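Side-chain contact in putative metal-dependent phosphoesterase (Bifidobacterium adolescentis, PDB 3O0F), which hydrolyses phosphoesters as a metal-dependent phosphoesterase of the PHP family, binding adenosine monophosphate beside a cluster of iron and zinc ions: residues R116-L121 with P147-A152. Sequence-based numbering, arbitrary orientation.
Sequences RMVERL and PHIADA. With AMP (adenosine monophosphate), chain B.
Ile149 lies against Met117, Val118 and Leu121, three residues on one face of the neighbouring helix, and touches all three. CG1 lies beside the backbone N (chi1 -55°) and CD1 continues the chain fully extended, which carries the ethyl branch out to the other helix. There CD1 sits 3.8 Å from Met117 CB and also meets the selenomethionine's terminal methyl, with CE 3.9 Å from CD1. The Met117 chain runs nearly perpendicular to the isoleucine, and its bend at chi3 (57°) curls CE back to the CD1 methyl. Val118 and Ile149 instead slide past one another in opposite senses, the valine's CG2 lying 3.8 Å from both CG1 and CD1. The shorter branch of the isoleucine has a partner of its own: Leu121 CD1 presses on Ile149 CG2 at 3.5 Å, tighter than normal van der Waals contact, while the two side chains meet at a slant. In the PHP domain this joins the long helix 97-124 to helix 146-155, whose segments run in roughly the same direction, 30° apart with axes 11.2 Å from each other. Trp129 and Val132 of helix 129-133 also pack on Val118, and Tyr176 lies against Leu121. Each helix also supplies an arginine to the AMP pocket, Arg113 from helix 97-124 and Arg146 from helix 146-155, both near the Met117 side chain. Pro147, two residues before Ile149, touches the ribose with CG and CD, CG lying 3.2 Å from AMP O4' and 3.5 Å from AMP C8.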
# COMPACT_ATOMS: atom_id res chain seq x y z
N ARG A 116 -5.05 19.22 9.48
CA ARG A 116 -5.08 20.57 8.89
C ARG A 116 -6.04 20.59 7.71
O ARG A 116 -6.75 21.55 7.52
CB ARG A 116 -3.69 21.07 8.49
CG ARG A 116 -2.90 21.70 9.67
CD ARG A 116 -1.51 22.21 9.29
NE ARG A 116 -0.59 21.11 8.98
CZ ARG A 116 0.22 21.03 7.91
NH1 ARG A 116 0.28 22.02 7.02
NH2 ARG A 116 1.00 19.94 7.74
N MSE A 117 -6.08 19.50 6.95
CA MSE A 117 -7.07 19.34 5.88
C MSE A 117 -8.49 19.36 6.38
O MSE A 117 -9.33 19.97 5.75
CB MSE A 117 -6.85 18.05 5.12
CG MSE A 117 -5.76 18.16 4.12
SE MSE A 117 -5.73 16.67 2.89
CE MSE A 117 -7.56 16.73 2.11
N VAL A 118 -8.77 18.67 7.50
CA VAL A 118 -10.12 18.65 8.04
C VAL A 118 -10.46 20.06 8.59
O VAL A 118 -11.59 20.52 8.45
CB VAL A 118 -10.30 17.52 9.10
CG1 VAL A 118 -11.70 17.55 9.66
CG2 VAL A 118 -10.04 16.16 8.48
N GLU A 119 -9.48 20.77 9.16
CA GLU A 119 -9.75 22.11 9.69
C GLU A 119 -10.30 22.97 8.53
O GLU A 119 -11.29 23.67 8.71
CB GLU A 119 -8.48 22.75 10.32
CG GLU A 119 -8.78 23.90 11.31
N ARG A 120 -9.68 22.87 7.34
CA ARG A 120 -10.09 23.67 6.17
C ARG A 120 -11.43 23.20 5.63
O ARG A 120 -12.34 23.99 5.39
CB ARG A 120 -9.05 23.56 5.05
CG ARG A 120 -7.68 24.12 5.36
CD ARG A 120 -6.73 23.83 4.21
NE ARG A 120 -5.39 24.38 4.40
CZ ARG A 120 -4.46 24.37 3.44
NH1 ARG A 120 -4.73 23.85 2.24
NH2 ARG A 120 -3.26 24.89 3.69
N LEU A 121 -11.54 21.89 5.44
CA LEU A 121 -12.78 21.28 4.94
C LEU A 121 -13.98 21.64 5.83
O LEU A 121 -15.09 21.82 5.35
CB LEU A 121 -12.63 19.76 4.85
CG LEU A 121 -11.79 19.25 3.65
CD1 LEU A 121 -11.27 17.84 3.90
CD2 LEU A 121 -12.55 19.31 2.33
N PRO A 147 -8.39 8.81 2.85
CA PRO A 147 -9.56 7.93 2.84
C PRO A 147 -10.49 8.05 4.04
O PRO A 147 -11.69 7.89 3.87
CB PRO A 147 -8.94 6.53 2.81
CG PRO A 147 -7.71 6.71 2.05
CD PRO A 147 -7.16 8.04 2.55
N HIS A 148 -9.95 8.33 5.22
CA HIS A 148 -10.73 8.52 6.41
C HIS A 148 -11.52 9.82 6.39
O HIS A 148 -12.62 9.86 6.90
CB HIS A 148 -9.84 8.43 7.67
CG HIS A 148 -9.06 7.16 7.73
ND1 HIS A 148 -7.77 7.05 7.25
CD2 HIS A 148 -9.41 5.92 8.14
CE1 HIS A 148 -7.37 5.80 7.35
NE2 HIS A 148 -8.33 5.10 7.92
N ILE A 149 -10.95 10.87 5.79
CA ILE A 149 -11.71 12.07 5.48
C ILE A 149 -12.84 11.75 4.50
O ILE A 149 -13.99 12.14 4.72
CB ILE A 149 -10.85 13.21 4.85
CG1 ILE A 149 -9.64 13.56 5.72
CG2 ILE A 149 -11.73 14.47 4.64
CD1 ILE A 149 -8.81 14.75 5.17
N ALA A 150 -12.53 11.08 3.39
CA ALA A 150 -13.57 10.72 2.41
C ALA A 150 -14.68 9.95 3.10
O ALA A 150 -15.85 10.28 2.92
CB ALA A 150 -12.98 9.91 1.25
N ASP A 151 -14.32 8.94 3.89
CA ASP A 151 -15.31 8.17 4.65
C ASP A 151 -16.19 9.04 5.56
O ASP A 151 -17.39 8.82 5.65
CB ASP A 151 -14.63 7.08 5.50
CG ASP A 151 -14.00 5.96 4.65
OD1 ASP A 151 -14.35 5.84 3.43
OD2 ASP A 151 -13.15 5.18 5.21
N ALA A 152 -15.58 10.01 6.26
CA ALA A 152 -16.37 10.88 7.13
C ALA A 152 -17.37 11.70 6.29
O ALA A 152 -18.51 11.93 6.74
CB ALA A 152 -15.47 11.78 7.96
P AMP B . -3.14 10.09 1.23
O1P AMP B . -1.95 9.20 1.23
O2P AMP B . -3.56 10.36 2.65
O3P AMP B . -3.02 11.34 0.36
O5' AMP B . -4.34 9.23 0.60
C5' AMP B . -4.31 8.87 -0.76
C4' AMP B . -4.60 7.40 -0.83
O4' AMP B . -6.01 7.10 -0.67
C3' AMP B . -4.16 6.82 -2.17
O3' AMP B . -2.99 6.04 -1.96
C2' AMP B . -5.35 5.92 -2.44
O2' AMP B . -5.47 5.06 -3.57
C1' AMP B . -6.17 5.78 -1.17
N9 AMP B . -7.58 5.40 -1.42
C8 AMP B . -8.27 4.54 -0.68
N7 AMP B . -9.53 4.41 -1.16
C5 AMP B . -9.64 5.21 -2.24
C6 AMP B . -10.70 5.54 -3.21
N6 AMP B . -11.94 4.97 -3.14
N1 AMP B . -10.38 6.45 -4.16
C2 AMP B . -9.18 7.04 -4.26
N3 AMP B . -8.18 6.77 -3.42
C4 AMP B . -8.34 5.87 -2.41